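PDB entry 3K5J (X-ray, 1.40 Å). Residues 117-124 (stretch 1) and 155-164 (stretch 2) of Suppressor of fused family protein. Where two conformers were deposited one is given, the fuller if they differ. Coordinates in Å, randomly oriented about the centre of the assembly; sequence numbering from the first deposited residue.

Stretch 1, residues 117-124: FLISLPYP
Stretch 2 155-164: SVEELETKFD

No direct hydrogen bond joins the two stretches; instead three waters gather on one carboxylate oxygen, Glu-160 OE2, and each donates to it at 2.8 Å. Water 1 also donates to Ile-119 O (2.8 Å) and water 2 to Ser-120 OG (2.8 Å), while water 3 accepts from Leu-121 N (3.0 Å) and bonds Tyr-123 OH (2.8 Å). The acid thus reaches the backbone and hydroxyls of stretch 1 through solvent, its OE2 staying 4.0 Å from Ser-120 OG and its OE1 4.0 Å from Tyr-123 OH.

Residues 117-120 form an extended strand (phi -72 to -128°, psi 115 to 159°), and 121-124 leave it as loop, with Tyr-123 N bonded to Leu-121 O (2.8 Å). Residues 156-164 are a regular helix, near -60/-43°, crossing the strand at -98° with axes 11.4 Å apart at closest approach. In register, CA atoms pair Leu-118 with Val-156 (8.8 Å), Ser-120 with Glu-160 (9.3 Å) and Tyr-123 with Asp-164 (10.7 Å). Ser-155 (chi1 p) caps the helix: its OG accepts from Glu-158 N at 3.0 Å, and its N donates to Glu-158 OE2 at 3.1 Å.

Leu-118 (t, p), its CA-to-CB bond toward the helix, supplies the apolar contact. Its CD1 meets Val-156 CG2 (4.3 Å; chi1 t); its CD2 lies 4.5 Å from Leu-159 CD2 (t, p) and 4.1 Å from Phe-163 CE2 (chi1 m), oblique to that ring. These van der Waals contacts adjoin the hydrated acid, since Leu-118 CD2 is also 4.0 Å from Glu-160 OE2. Glu-160 (m, t, chi3 -22°) has its CA-to-CB bond toward stretch 1. Ser-120 (m) turns its OG back to donate to Leu-118 O (3.0 Å), leaving the oxygen free to accept from water 2. Tyr-123 (m, chi2 -61°) presents its ring edge to Glu-160 OE2.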

# COMPACT_ATOMS: atom_id res chain seq x y z
N PHE A 117 6.90 -3.67 3.66
CA PHE A 117 5.96 -2.62 4.04
C PHE A 117 5.49 -2.87 5.46
O PHE A 117 5.37 -3.99 5.88
CB PHE A 117 4.70 -2.67 3.16
CG PHE A 117 4.92 -2.43 1.67
CD1 PHE A 117 5.47 -1.24 1.20
CD2 PHE A 117 4.45 -3.35 0.75
CE1 PHE A 117 5.58 -1.00 -0.15
CE2 PHE A 117 4.58 -3.12 -0.60
CZ PHE A 117 5.15 -1.94 -1.05
N LEU A 118 5.20 -1.78 6.15
CA LEU A 118 4.43 -1.79 7.39
C LEU A 118 3.01 -1.33 7.10
O LEU A 118 2.81 -0.24 6.56
CB LEU A 118 5.03 -0.86 8.42
CG LEU A 118 4.30 -0.70 9.78
CD1 LEU A 118 4.19 -2.05 10.51
CD2 LEU A 118 4.91 0.42 10.65
N ILE A 119 2.04 -2.19 7.39
CA ILE A 119 0.60 -1.87 7.14
C ILE A 119 0.20 -0.83 8.18
O ILE A 119 0.25 -1.09 9.39
CB ILE A 119 -0.29 -3.12 7.19
CG1 ILE A 119 0.14 -4.14 6.12
CG2 ILE A 119 -1.74 -2.68 7.01
CD1 ILE A 119 -0.55 -5.47 6.15
N SER A 120 -0.12 0.35 7.69
CA SER A 120 -0.33 1.54 8.50
C SER A 120 -1.65 2.25 8.25
O SER A 120 -2.25 2.10 7.18
CB SER A 120 0.81 2.52 8.23
OG SER A 120 2.08 1.93 8.46
N LEU A 121 -2.08 3.05 9.22
CA LEU A 121 -3.18 3.96 8.96
C LEU A 121 -2.72 4.99 7.92
O LEU A 121 -1.52 5.25 7.78
CB LEU A 121 -3.63 4.65 10.24
CG LEU A 121 -4.27 3.77 11.28
CD1 LEU A 121 -4.49 4.49 12.60
CD2 LEU A 121 -5.58 3.10 10.75
N PRO A 122 -3.66 5.58 7.17
CA PRO A 122 -3.29 6.40 5.97
C PRO A 122 -2.97 7.84 6.39
O PRO A 122 -3.66 8.79 6.00
CB PRO A 122 -4.54 6.27 5.09
CG PRO A 122 -5.66 6.15 6.07
CD PRO A 122 -5.10 5.23 7.14
N TYR A 123 -1.91 8.00 7.16
CA TYR A 123 -1.56 9.30 7.75
C TYR A 123 -1.44 10.46 6.76
O TYR A 123 -1.84 11.58 7.09
CB TYR A 123 -0.29 9.17 8.59
CG TYR A 123 -0.42 8.22 9.76
CD1 TYR A 123 -1.33 8.46 10.76
CD2 TYR A 123 0.33 7.05 9.84
CE1 TYR A 123 -1.44 7.59 11.84
CE2 TYR A 123 0.24 6.19 10.90
CZ TYR A 123 -0.67 6.43 11.91
OH TYR A 123 -0.76 5.54 12.94
N PRO A 124 -0.95 10.23 5.51
CA PRO A 124 -0.84 11.38 4.59
C PRO A 124 -2.17 11.97 4.14
O PRO A 124 -2.22 13.13 3.69
CB PRO A 124 -0.07 10.79 3.39
CG PRO A 124 0.73 9.67 4.01
CD PRO A 124 -0.20 9.06 5.00
N SER A 155 7.84 -3.00 19.69
CA SER A 155 6.48 -2.86 19.18
C SER A 155 6.43 -1.94 17.94
O SER A 155 7.30 -1.10 17.72
CB SER A 155 5.56 -2.26 20.26
OG SER A 155 5.92 -0.91 20.50
N VAL A 156 5.35 -2.11 17.20
CA VAL A 156 5.02 -1.20 16.12
C VAL A 156 4.89 0.22 16.65
O VAL A 156 5.35 1.14 16.03
CB VAL A 156 3.75 -1.67 15.38
CG1 VAL A 156 3.24 -0.60 14.45
CG2 VAL A 156 4.03 -2.98 14.67
N GLU A 157 4.26 0.41 17.81
CA GLU A 157 4.14 1.76 18.38
C GLU A 157 5.50 2.41 18.57
O GLU A 157 5.67 3.62 18.27
CB GLU A 157 3.40 1.73 19.75
CG GLU A 157 1.89 1.66 19.63
N GLU A 158 6.48 1.65 19.06
CA GLU A 158 7.83 2.23 19.25
C GLU A 158 8.42 2.67 17.90
O GLU A 158 9.03 3.73 17.77
CB GLU A 158 8.81 1.29 19.93
CG GLU A 158 8.61 0.97 21.40
CD GLU A 158 9.51 -0.20 21.76
OE1 GLU A 158 10.75 0.01 21.63
OE2 GLU A 158 9.01 -1.33 22.08
N LEU A 159 8.25 1.83 16.90
CA LEU A 159 8.77 2.19 15.55
C LEU A 159 8.05 3.42 14.99
O LEU A 159 8.69 4.34 14.46
CB LEU A 159 8.70 1.03 14.55
CG LEU A 159 9.33 1.32 13.16
CD1 LEU A 159 10.84 1.67 13.29
CD2 LEU A 159 9.08 0.13 12.24
N GLU A 160 6.73 3.47 15.14
CA GLU A 160 5.98 4.61 14.63
C GLU A 160 6.39 5.90 15.36
O GLU A 160 6.51 6.98 14.73
CB GLU A 160 4.48 4.32 14.69
CG GLU A 160 4.08 3.31 13.60
CD GLU A 160 2.59 2.97 13.55
OE1 GLU A 160 1.93 3.16 14.59
OE2 GLU A 160 2.08 2.53 12.46
N THR A 161 6.75 5.80 16.64
CA THR A 161 7.32 6.97 17.32
C THR A 161 8.61 7.44 16.67
O THR A 161 8.78 8.65 16.43
CB THR A 161 7.54 6.64 18.78
OG1 THR A 161 6.26 6.42 19.38
CG2 THR A 161 8.29 7.77 19.48
N LYS A 162 9.50 6.51 16.37
CA LYS A 162 10.76 6.81 15.70
C LYS A 162 10.47 7.46 14.34
O LYS A 162 11.15 8.43 13.96
CB LYS A 162 11.64 5.55 15.55
CG LYS A 162 12.28 4.98 16.85
N PHE A 163 9.44 6.99 13.64
CA PHE A 163 9.07 7.59 12.34
C PHE A 163 8.62 9.03 12.45
O PHE A 163 9.07 9.89 11.69
CB PHE A 163 7.95 6.79 11.66
CG PHE A 163 8.36 5.45 11.11
CD1 PHE A 163 9.70 5.10 10.91
CD2 PHE A 163 7.39 4.52 10.75
CE1 PHE A 163 10.04 3.90 10.38
CE2 PHE A 163 7.78 3.33 10.18
CZ PHE A 163 9.10 3.02 10.04
N ASP A 164 7.70 9.30 13.37
CA ASP A 164 7.24 10.66 13.63
C ASP A 164 8.40 11.60 13.98
O ASP A 164 8.50 12.75 13.51
CB ASP A 164 6.25 10.65 14.80
CG ASP A 164 4.97 9.89 14.52
OD1 ASP A 164 4.64 9.58 13.35
OD2 ASP A 164 4.26 9.58 15.51
O HOH W 1 1.15 -0.06 11.79
O HOH W 2 3.22 3.80 10.25
O HOH W 3 -0.66 2.97 11.87